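Local coordinates for biotin binding protein A (Gallus gallus, PDB 2C1Q) that binds biotin within the barrel of each subunit of a tetrameric member of the avidin family, at residues S17-S22 against G32-A37; V47-G52 against T69-F74; A98-E103 against K113-G118. One frame throughout, in Å; residues are numbered along the deposited sequence.

Overall arrangement
The three contacts join neighbouring strands of one closed antiparallel barrel and all reach the same biotin. Interactions 1 and 2 are adjacent, with centres about 9 Å apart: Tyr-34 N lies 2.9 Å from Ser-48 O, a probable hydrogen bond between strands 29-35 and 48-54. Interaction 3 stands further round the barrel, about 15 Å from interaction 2 and 18 Å from interaction 1, centre to centre. It meets interaction 2 where Trp-72 NE1 is 4.3 Å from Leu-101 CD1. The work is divided: 17-22 with 32-37 grips the ureido group, while Trp-72 and Phe-74 of interaction 2 and Trp-99 of interaction 3 supply aromatic surfaces.

Interaction 1: residues S17-S22 against G32-A37; sequences SNMTIS and GSYQTA. With BTN (biotin), chain B.
Ser-17 and Ala-37 meet in loop, Ser-17 just before strand 18-21 and Ala-37 just beyond strand 29-35. The backbone N of Ala-37 donates to Ser-17 OG over 3.1 Å, and the same hydroxyl donates to O3 of biotin at 2.6 Å. With chi1 at -69°, OG sits beside the backbone N and opposite the carbonyl carbon, a position from which it serves both partners. Tyr-34 OH is a second donor to O3, also at 2.6 Å, and O3 lies at the edge of the tyrosine ring, near its plane. Two hydroxyls therefore grip one ureido oxygen, which probably polarises the carbonyl. Thr-36 OG1 takes a nearly straight bond from biotin N2 (3.0 Å, 174°) and is also hydrogen-bonded to Val-38 O.

The backbone bonds are those of a regular antiparallel pair. Asn-18 with Gln-35 and Thr-20 with Ser-33 are hydrogen-bonded pairs, the latter with Thr-20 N 2.7 Å from Ser-33 O. Gly-32 CA comes within 3.1 Å of Thr-20 O in a CA-H...O contact, at backbone angles that call for glycine.

The apolar contact is between Met-19 and Tyr-34. Met-19 CB is 3.7 Å from Tyr-34 CD1, while SD sits at the ring edge, 75° off the normal, in a Met-aromatic contact. Asn-18 O lies over one face of the same ring, toward its rim.

Strand 18-21 is flanked by strand 9-13, whose Trp-11 and Gly-9 bond to Met-19 and Ile-21; strand 29-35 pairs next with 48-54. Inside the barrel the Tyr-34 ring meets those of Phe-81 and Trp-72, and Asn-13 from strand 9-13 adds a further hydrogen bond to biotin.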
loop_
_atom_site.group_PDB
_atom_site.type_symbol
_atom_site.label_atom_id
_atom_site.label_comp_id
_atom_site.label_asym_id
_atom_site.label_seq_id
_atom_site.Cartn_x
_atom_site.Cartn_y
_atom_site.Cartn_z
ATOM N N SER A 17 6.335 3.782 19.401
ATOM C CA SER A 17 6.265 5.203 19.060
ATOM C C SER A 17 5.275 5.918 19.947
ATOM O O SER A 17 4.249 5.335 20.336
ATOM C CB SER A 17 5.859 5.386 17.592
ATOM O OG SER A 17 6.895 4.945 16.733
ATOM N N ASN A 18 5.543 7.191 20.234
ATOM C CA ASN A 18 4.586 8.034 20.949
ATOM C C ASN A 18 4.043 9.131 20.063
ATOM O O ASN A 18 4.762 9.719 19.233
ATOM C CB ASN A 18 5.222 8.656 22.205
ATOM C CG ASN A 18 5.656 7.611 23.198
ATOM O OD1 ASN A 18 4.830 7.017 23.891
ATOM N ND2 ASN A 18 6.956 7.339 23.233
ATOM N N MET A 19 2.781 9.439 20.276
ATOM C CA MET A 19 2.105 10.432 19.479
ATOM C C MET A 19 1.213 11.265 20.396
ATOM O O MET A 19 0.504 10.707 21.231
ATOM C CB MET A 19 1.260 9.708 18.402
ATOM C CG MET A 19 0.162 10.552 17.899
ATOM S SD MET A 19 -0.662 9.979 16.412
ATOM C CE MET A 19 -1.860 8.823 17.060
ATOM N N THR A 20 1.257 12.592 20.239
ATOM C CA THR A 20 0.320 13.486 20.920
ATOM C C THR A 20 -0.585 14.153 19.881
ATOM O O THR A 20 -0.109 14.651 18.869
ATOM C CB THR A 20 1.036 14.610 21.722
ATOM O OG1 THR A 20 1.897 14.027 22.709
ATOM C CG2 THR A 20 0.005 15.497 22.424
ATOM N N ILE A 21 -1.879 14.154 20.142
ATOM C CA ILE A 21 -2.805 14.912 19.331
ATOM C C ILE A 21 -3.409 15.949 20.245
ATOM O O ILE A 21 -3.970 15.619 21.299
ATOM C CB ILE A 21 -3.883 14.000 18.632
ATOM C CG1 ILE A 21 -3.200 13.119 17.569
ATOM C CG2 ILE A 21 -4.997 14.846 17.985
ATOM C CD1 ILE A 21 -4.045 12.000 17.028
ATOM N N SER A 22 -3.234 17.209 19.879
ATOM C CA SER A 22 -3.781 18.305 20.673
ATOM C C SER A 22 -5.275 18.399 20.373
ATOM O O SER A 22 -5.766 17.694 19.467
ATOM C CB SER A 22 -3.040 19.608 20.352
ATOM O OG SER A 22 -1.637 19.468 20.647
ATOM N N GLY A 32 -0.293 18.262 16.510
ATOM C CA GLY A 32 0.275 17.480 17.585
ATOM C C GLY A 32 1.692 17.149 17.236
ATOM O O GLY A 32 2.319 17.827 16.432
ATOM N N SER A 33 2.198 16.092 17.846
ATOM C CA SER A 33 3.551 15.710 17.566
ATOM C C SER A 33 3.693 14.219 17.690
ATOM O O SER A 33 2.890 13.533 18.340
ATOM C CB SER A 33 4.529 16.440 18.507
ATOM O OG SER A 33 4.266 16.058 19.837
ATOM N N TYR A 34 4.751 13.743 17.082
ATOM C CA TYR A 34 4.992 12.337 16.943
ATOM C C TYR A 34 6.428 12.073 17.321
ATOM O O TYR A 34 7.347 12.684 16.764
ATOM C CB TYR A 34 4.796 11.925 15.474
ATOM C CG TYR A 34 4.450 10.479 15.284
ATOM C CD1 TYR A 34 3.111 10.072 15.192
ATOM C CD2 TYR A 34 5.443 9.507 15.187
ATOM C CE1 TYR A 34 2.785 8.712 15.013
ATOM C CE2 TYR A 34 5.121 8.157 15.006
ATOM C CZ TYR A 34 3.807 7.776 14.937
ATOM O OH TYR A 34 3.510 6.459 14.766
ATOM N N GLN A 35 6.618 11.122 18.219
ATOM C CA GLN A 35 7.967 10.632 18.560
ATOM C C GLN A 35 8.139 9.169 18.112
ATOM O O GLN A 35 7.680 8.251 18.785
ATOM C CB GLN A 35 8.161 10.723 20.063
ATOM C CG GLN A 35 9.532 10.238 20.543
ATOM C CD GLN A 35 10.607 11.233 20.217
ATOM O OE1 GLN A 35 10.391 12.444 20.310
ATOM N NE2 GLN A 35 11.766 10.743 19.818
ATOM N N THR A 36 8.764 8.947 16.969
ATOM C CA THR A 36 8.880 7.591 16.454
ATOM C C THR A 36 9.983 6.888 17.206
ATOM O O THR A 36 10.993 7.495 17.518
ATOM C CB THR A 36 9.142 7.528 14.940
ATOM O OG1 THR A 36 9.336 6.169 14.552
ATOM C CG2 THR A 36 10.384 8.298 14.559
ATOM N N ALA A 37 9.800 5.600 17.444
ATOM C CA ALA A 37 10.825 4.788 18.082
ATOM C C ALA A 37 11.803 4.277 17.056
ATOM O O ALA A 37 12.878 3.828 17.418
ATOM C CB ALA A 37 10.199 3.617 18.840
HETATM C C11 BTN B . 12.063 8.195 8.404
HETATM O O11 BTN B . 12.373 8.667 7.272
HETATM O O12 BTN B . 12.568 7.106 8.741
HETATM C C10 BTN B . 11.143 8.943 9.371
HETATM C C9 BTN B . 10.727 8.085 10.570
HETATM C C8 BTN B . 9.467 7.321 10.136
HETATM C C7 BTN B . 8.967 6.323 11.165
HETATM C C2 BTN B . 7.849 5.455 10.576
HETATM S S1 BTN B . 6.426 6.316 10.202
HETATM C C6 BTN B . 5.531 4.762 10.145
HETATM C C5 BTN B . 6.110 3.799 11.140
HETATM N N1 BTN B . 5.314 3.948 12.334
HETATM C C3 BTN B . 6.025 4.546 13.275
HETATM O O3 BTN B . 5.495 4.813 14.527
HETATM N N2 BTN B . 7.268 4.849 12.871
HETATM C C4 BTN B . 7.484 4.334 11.541
HETATM O O HOH W 1 4.871 13.287 21.404
#

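Interaction 2: residues V47-G52 against T69-F74; sequences VSPLKG and TVQWQF. With BTN (biotin), chain B.
Ser-48 OG accepts the backbone N-H of Gln-73 across 2.8 Å, at an angle of 151°, and is also bonded to Leu-46 O. This bond closes the contact beyond the end of the regular pairing and holds the chain at Trp-72, whose side chain is the one to follow.

From CA, Trp-72 CB leaves the backbone away from 47-52. A chi1 of -58° sets CG beside the backbone N and brings the indole back toward Ser-48. CG and CD1 lie against biotin C10, CG at 3.7 Å, and CD2 is near both C10 and C9. NE1 is hydrogen-bonded to Thr-79 OG1, which helps to fix the ring's rotation. CE2 and CZ2 carry C8, with CZ2 at 3.5 Å, and CZ2 also touches S1; CH2 is close to C8 and C7. On the side of the indole nearer the strand pair, CE3 is 3.6 Å from Ser-48 OG, which approaches obliquely. One indole face thus bears the valeryl chain, while Val-70 CG1 lies 3.4 Å above the opposite face. Phe-74 continues the wall: its CZ is 3.9 Å from biotin C9.

Behind this wall, Pro-49 CG and CD touch the amides of Gln-71 and Gln-73. Gln-73 NE2 donates to Gln-71 O at 3.2 Å, from well above the carbonyl plane. Lys-51 and Thr-69 exchange two backbone bonds, with Thr-69 N 2.9 Å from Lys-51 O, and a water links Lys-51 O to Thr-69 OG1.

The hairpin lies between strand 29-35, bonded to 48-54, and strand 78-87, bonded to 66-71. On its outer side Gln-71 NE2 bonds to Gln-54 O and Ala-27 O of a second subunit.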
loop_
_atom_site.group_PDB
_atom_site.type_symbol
_atom_site.label_atom_id
_atom_site.label_comp_id
_atom_site.label_asym_id
_atom_site.label_seq_id
_atom_site.Cartn_x
_atom_site.Cartn_y
_atom_site.Cartn_z
ATOM N N VAL A 47 11.445 14.619 17.927
ATOM C CA VAL A 47 10.000 14.902 17.934
ATOM C C VAL A 47 9.640 15.799 16.733
ATOM O O VAL A 47 10.395 16.720 16.363
ATOM C CB VAL A 47 9.504 15.564 19.266
ATOM C CG1 VAL A 47 10.259 16.895 19.573
ATOM C CG2 VAL A 47 8.000 15.780 19.234
ATOM N N SER A 48 8.503 15.489 16.117
ATOM C CA SER A 48 8.113 16.067 14.844
ATOM C C SER A 48 6.671 16.507 14.859
ATOM O O SER A 48 5.829 15.802 15.409
ATOM C CB SER A 48 8.331 15.039 13.742
ATOM O OG SER A 48 9.713 14.890 13.495
ATOM N N PRO A 49 6.373 17.680 14.254
ATOM C CA PRO A 49 5.001 18.157 14.242
ATOM C C PRO A 49 4.121 17.273 13.358
ATOM O O PRO A 49 4.614 16.712 12.393
ATOM C CB PRO A 49 5.126 19.566 13.637
ATOM C CG PRO A 49 6.355 19.533 12.857
ATOM C CD PRO A 49 7.282 18.586 13.520
ATOM N N LEU A 50 2.842 17.127 13.699
ATOM C CA LEU A 50 1.874 16.571 12.768
ATOM C C LEU A 50 0.673 17.515 12.587
ATOM O O LEU A 50 0.351 18.328 13.463
ATOM C CB LEU A 50 1.399 15.164 13.210
ATOM C CG LEU A 50 0.532 15.063 14.481
ATOM C CD1 LEU A 50 -0.943 15.276 14.226
ATOM C CD2 LEU A 50 0.756 13.742 15.174
ATOM N N LYS A 51 0.011 17.359 11.441
ATOM C CA LYS A 51 -1.145 18.139 11.031
ATOM C C LYS A 51 -2.155 17.187 10.396
ATOM O O LYS A 51 -1.836 16.500 9.416
ATOM C CB LYS A 51 -0.707 19.147 9.963
ATOM C CG LYS A 51 -1.755 20.142 9.564
ATOM C CD LYS A 51 -2.203 20.940 10.786
ATOM C CE LYS A 51 -2.332 22.415 10.469
ATOM N NZ LYS A 51 -3.349 23.066 11.364
ATOM N N GLY A 52 -3.367 17.160 10.922
ATOM C CA GLY A 52 -4.382 16.273 10.396
ATOM C C GLY A 52 -5.770 16.818 10.488
ATOM O O GLY A 52 -5.979 17.931 10.966
ATOM N N THR A 69 -0.471 14.101 8.599
ATOM C CA THR A 69 0.822 14.154 7.963
ATOM C C THR A 69 1.831 14.449 9.072
ATOM O O THR A 69 1.600 15.313 9.909
ATOM C CB THR A 69 0.846 15.310 6.934
ATOM O OG1 THR A 69 -0.219 15.130 5.982
ATOM C CG2 THR A 69 2.158 15.368 6.201
ATOM N N VAL A 70 2.918 13.693 9.116
ATOM C CA VAL A 70 4.003 13.985 10.032
ATOM C C VAL A 70 5.143 14.593 9.203
ATOM O O VAL A 70 5.599 14.011 8.214
ATOM C CB VAL A 70 4.543 12.726 10.758
ATOM C CG1 VAL A 70 5.652 13.138 11.712
ATOM C CG2 VAL A 70 3.408 11.988 11.517
ATOM N N GLN A 71 5.571 15.777 9.610
ATOM C CA GLN A 71 6.697 16.457 9.001
ATOM C C GLN A 71 7.941 16.118 9.778
ATOM O O GLN A 71 8.245 16.802 10.750
ATOM C CB GLN A 71 6.431 17.942 9.130
ATOM C CG GLN A 71 7.275 18.840 8.300
ATOM C CD GLN A 71 7.013 20.295 8.674
ATOM O OE1 GLN A 71 7.272 20.698 9.813
ATOM N NE2 GLN A 71 6.501 21.090 7.721
ATOM N N TRP A 72 8.665 15.076 9.377
ATOM C CA TRP A 72 9.810 14.623 10.185
ATOM C C TRP A 72 10.883 15.690 10.311
ATOM O O TRP A 72 11.315 16.257 9.310
ATOM C CB TRP A 72 10.406 13.320 9.637
ATOM C CG TRP A 72 9.384 12.224 9.577
ATOM C CD1 TRP A 72 8.808 11.707 8.450
ATOM C CD2 TRP A 72 8.766 11.561 10.686
ATOM N NE1 TRP A 72 7.885 10.753 8.782
ATOM C CE2 TRP A 72 7.847 10.628 10.149
ATOM C CE3 TRP A 72 8.939 11.620 12.086
ATOM C CZ2 TRP A 72 7.073 9.799 10.948
ATOM C CZ3 TRP A 72 8.176 10.789 12.883
ATOM C CH2 TRP A 72 7.252 9.871 12.303
ATOM N N GLN A 73 11.343 15.946 11.542
ATOM C CA GLN A 73 12.312 17.030 11.733
ATOM C C GLN A 73 13.772 16.654 11.492
ATOM O O GLN A 73 14.652 17.522 11.474
ATOM C CB GLN A 73 12.113 17.717 13.090
ATOM C CG GLN A 73 10.849 18.536 13.130
ATOM C CD GLN A 73 10.790 19.611 12.060
ATOM O OE1 GLN A 73 11.663 20.482 11.993
ATOM N NE2 GLN A 73 9.747 19.566 11.221
ATOM N N PHE A 74 14.018 15.366 11.248
ATOM C CA PHE A 74 15.382 14.856 11.150
ATOM C C PHE A 74 15.589 14.053 9.863
ATOM O O PHE A 74 16.609 13.399 9.688
ATOM C CB PHE A 74 15.630 13.949 12.340
ATOM C CG PHE A 74 14.664 12.780 12.415
ATOM C CD1 PHE A 74 14.967 11.560 11.796
ATOM C CD2 PHE A 74 13.441 12.909 13.079
ATOM C CE1 PHE A 74 14.058 10.473 11.852
ATOM C CE2 PHE A 74 12.551 11.837 13.144
ATOM C CZ PHE A 74 12.867 10.622 12.524
HETATM C C11 BTN B . 12.063 8.195 8.404
HETATM O O11 BTN B . 12.373 8.667 7.272
HETATM O O12 BTN B . 12.568 7.106 8.741
HETATM C C10 BTN B . 11.143 8.943 9.371
HETATM C C9 BTN B . 10.727 8.085 10.570
HETATM C C8 BTN B . 9.467 7.321 10.136
HETATM C C7 BTN B . 8.967 6.323 11.165
HETATM C C2 BTN B . 7.849 5.455 10.576
HETATM S S1 BTN B . 6.426 6.316 10.202
HETATM C C6 BTN B . 5.531 4.762 10.145
HETATM C C5 BTN B . 6.110 3.799 11.140
HETATM N N1 BTN B . 5.314 3.948 12.334
HETATM C C3 BTN B . 6.025 4.546 13.275
HETATM O O3 BTN B . 5.495 4.813 14.527
HETATM N N2 BTN B . 7.268 4.849 12.871
HETATM C C4 BTN B . 7.484 4.334 11.541
HETATM O O HOH W 2 -2.563 16.127 6.888
#

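Interaction 3: residues A98-E103 against K113-G118; sequences AWLLRE and KATRVG. With BTN (biotin), chain B.
Ala-114 O receives the backbone N-H of Glu-103 over 2.9 Å, extending the ladder one residue past the regular strands. Ala-114 CB rests 3.9 Å from Arg-102 NE. Thr-115 follows with its methyl CG2 on Leu-100 CD2, at 3.8 Å, while its OG1 lies near Arg-102 NH1 at an angle too poor for a hydrogen bond.

Arg-116 pairs with Leu-101 by two backbone bonds, the closer from Leu-101 N to Arg-116 O at 2.7 Å. Its guanidinium passes beside Glu-103, with Arg-116 NH2 4.1 Å from Glu-103 OE1, beyond salt-bridge range, and the two planes 74° apart. The bond made by NH1 goes to Lys-113 O of a third subunit. Val-117 CG2 then joins the apolar patch at Leu-100 CD2, and Val-117 also packs on Val-117 of a fourth subunit.

Gly-118, lacking a side chain, lets the Trp-99 indole lie flat on the backbone: its N is 3.5 Å above the ring plane, over the centre, and its CA makes a CH-pi contact 25° off the normal. A chi1 of 57° holds Trp-99 CG between its backbone N and carbonyl carbon, folding the ring toward Gly-118. Biotin C6 sits 3.4 Å above the opposite face, so the indole is sandwiched between peptide and ligand.

At the other end Glu-103 OE2 is 3.2 Å from biotin O11. Two carboxylates this close would probably repel each other unless a proton is shared, although the positive charge of Arg-116 may ease the strain. Within this contact, then, biotin's bicyclic end meets aromatic surface and its acid end lies beside a carboxylate.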
loop_
_atom_site.group_PDB
_atom_site.type_symbol
_atom_site.label_atom_id
_atom_site.label_comp_id
_atom_site.label_asym_id
_atom_site.label_seq_id
_atom_site.Cartn_x
_atom_site.Cartn_y
_atom_site.Cartn_z
ATOM N N ALA A 98 -3.162 2.934 8.887
ATOM C CA ALA A 98 -2.345 2.480 7.783
ATOM C C ALA A 98 -1.593 3.733 7.413
ATOM O O ALA A 98 -2.073 4.853 7.662
ATOM C CB ALA A 98 -3.219 1.976 6.600
ATOM N N TRP A 99 -0.391 3.553 6.871
ATOM C CA TRP A 99 0.496 4.676 6.628
ATOM C C TRP A 99 1.339 4.486 5.385
ATOM O O TRP A 99 1.528 3.373 4.912
ATOM C CB TRP A 99 1.399 4.932 7.853
ATOM C CG TRP A 99 2.260 3.759 8.306
ATOM C CD1 TRP A 99 2.039 2.968 9.414
ATOM C CD2 TRP A 99 3.506 3.282 7.713
ATOM N NE1 TRP A 99 3.055 2.023 9.523
ATOM C CE2 TRP A 99 3.955 2.194 8.499
ATOM C CE3 TRP A 99 4.273 3.666 6.588
ATOM C CZ2 TRP A 99 5.117 1.479 8.194
ATOM C CZ3 TRP A 99 5.441 2.981 6.310
ATOM C CH2 TRP A 99 5.851 1.890 7.097
ATOM N N LEU A 100 1.817 5.604 4.853
ATOM C CA LEU A 100 2.766 5.612 3.742
ATOM C C LEU A 100 3.911 6.513 4.135
ATOM O O LEU A 100 3.693 7.644 4.555
ATOM C CB LEU A 100 2.144 6.172 2.464
ATOM C CG LEU A 100 0.951 5.433 1.837
ATOM C CD1 LEU A 100 0.308 6.302 0.746
ATOM C CD2 LEU A 100 1.324 4.072 1.287
ATOM N N LEU A 101 5.124 6.012 4.001
ATOM C CA LEU A 101 6.308 6.806 4.298
ATOM C C LEU A 101 6.956 7.112 2.970
ATOM O O LEU A 101 7.327 6.200 2.245
ATOM C CB LEU A 101 7.259 6.023 5.189
ATOM C CG LEU A 101 8.733 6.478 5.318
ATOM C CD1 LEU A 101 8.863 7.920 5.757
ATOM C CD2 LEU A 101 9.443 5.579 6.360
ATOM N N ARG A 102 7.122 8.395 2.674
ATOM C CA ARG A 102 7.637 8.839 1.373
ATOM C C ARG A 102 9.015 9.433 1.560
ATOM O O ARG A 102 9.148 10.461 2.216
ATOM C CB ARG A 102 6.743 9.926 0.794
ATOM C CG ARG A 102 7.212 10.516 -0.571
ATOM C CD ARG A 102 6.620 9.660 -1.562
ATOM N NE ARG A 102 6.835 9.990 -2.960
ATOM C CZ ARG A 102 5.940 9.632 -3.870
ATOM N NH1 ARG A 102 4.808 9.031 -3.465
ATOM N NH2 ARG A 102 6.142 9.880 -5.139
ATOM N N GLU A 103 10.033 8.779 1.004
ATOM C CA GLU A 103 11.371 9.349 0.998
ATOM C C GLU A 103 11.574 10.312 -0.168
ATOM O O GLU A 103 11.043 10.122 -1.258
ATOM C CB GLU A 103 12.465 8.256 1.081
ATOM C CG GLU A 103 12.238 7.302 2.303
ATOM C CD GLU A 103 13.422 7.173 3.260
ATOM O OE1 GLU A 103 14.420 6.517 2.863
ATOM O OE2 GLU A 103 13.355 7.684 4.421
ATOM N N LYS A 113 10.425 3.688 -6.140
ATOM C CA LYS A 113 10.892 3.092 -4.877
ATOM C C LYS A 113 10.717 3.979 -3.629
ATOM O O LYS A 113 11.221 3.661 -2.540
ATOM C CB LYS A 113 12.370 2.684 -5.016
ATOM C CG LYS A 113 13.320 3.805 -5.396
ATOM C CD LYS A 113 14.787 3.361 -5.245
ATOM C CE LYS A 113 15.640 4.531 -4.770
ATOM N NZ LYS A 113 17.071 4.375 -5.192
ATOM N N ALA A 114 10.005 5.084 -3.781
ATOM C CA ALA A 114 9.974 6.126 -2.767
ATOM C C ALA A 114 8.962 5.914 -1.620
ATOM O O ALA A 114 8.976 6.676 -0.643
ATOM C CB ALA A 114 9.746 7.506 -3.449
ATOM N N THR A 115 8.104 4.901 -1.711
ATOM C CA THR A 115 6.958 4.821 -0.787
ATOM C C THR A 115 6.926 3.480 -0.114
ATOM O O THR A 115 6.773 2.477 -0.765
ATOM C CB THR A 115 5.618 5.023 -1.543
ATOM O OG1 THR A 115 5.682 6.243 -2.263
ATOM C CG2 THR A 115 4.449 5.108 -0.607
ATOM N N ARG A 116 7.066 3.485 1.201
ATOM C CA ARG A 116 6.867 2.317 2.024
ATOM C C ARG A 116 5.472 2.425 2.627
ATOM O O ARG A 116 4.980 3.536 2.838
ATOM C CB ARG A 116 7.914 2.306 3.149
ATOM C CG ARG A 116 9.287 1.855 2.717
ATOM C CD ARG A 116 10.279 2.068 3.852
ATOM N NE ARG A 116 11.545 2.550 3.305
ATOM C CZ ARG A 116 12.728 1.993 3.510
ATOM N NH1 ARG A 116 12.851 0.936 4.280
ATOM N NH2 ARG A 116 13.798 2.502 2.938
ATOM N N VAL A 117 4.849 1.274 2.889
ATOM C CA VAL A 117 3.506 1.163 3.429
ATOM C C VAL A 117 3.530 0.231 4.655
ATOM O O VAL A 117 4.367 -0.651 4.762
ATOM C CB VAL A 117 2.541 0.558 2.373
ATOM C CG1 VAL A 117 2.909 -0.893 2.041
ATOM C CG2 VAL A 117 1.090 0.614 2.834
ATOM N N GLY A 118 2.601 0.417 5.584
ATOM C CA GLY A 118 2.483 -0.511 6.690
ATOM C C GLY A 118 1.297 -0.112 7.525
ATOM O O GLY A 118 0.552 0.788 7.139
HETATM C C11 BTN B . 12.063 8.195 8.404
HETATM O O11 BTN B . 12.373 8.667 7.272
HETATM O O12 BTN B . 12.568 7.106 8.741
HETATM C C10 BTN B . 11.143 8.943 9.371
HETATM C C9 BTN B . 10.727 8.085 10.570
HETATM C C8 BTN B . 9.467 7.321 10.136
HETATM C C7 BTN B . 8.967 6.323 11.165
HETATM C C2 BTN B . 7.849 5.455 10.576
HETATM S S1 BTN B . 6.426 6.316 10.202
HETATM C C6 BTN B . 5.531 4.762 10.145
HETATM C C5 BTN B . 6.110 3.799 11.140
HETATM N N1 BTN B . 5.314 3.948 12.334
HETATM C C3 BTN B . 6.025 4.546 13.275
HETATM O O3 BTN B . 5.495 4.813 14.527
HETATM N N2 BTN B . 7.268 4.849 12.871
HETATM C C4 BTN B . 7.484 4.334 11.541
#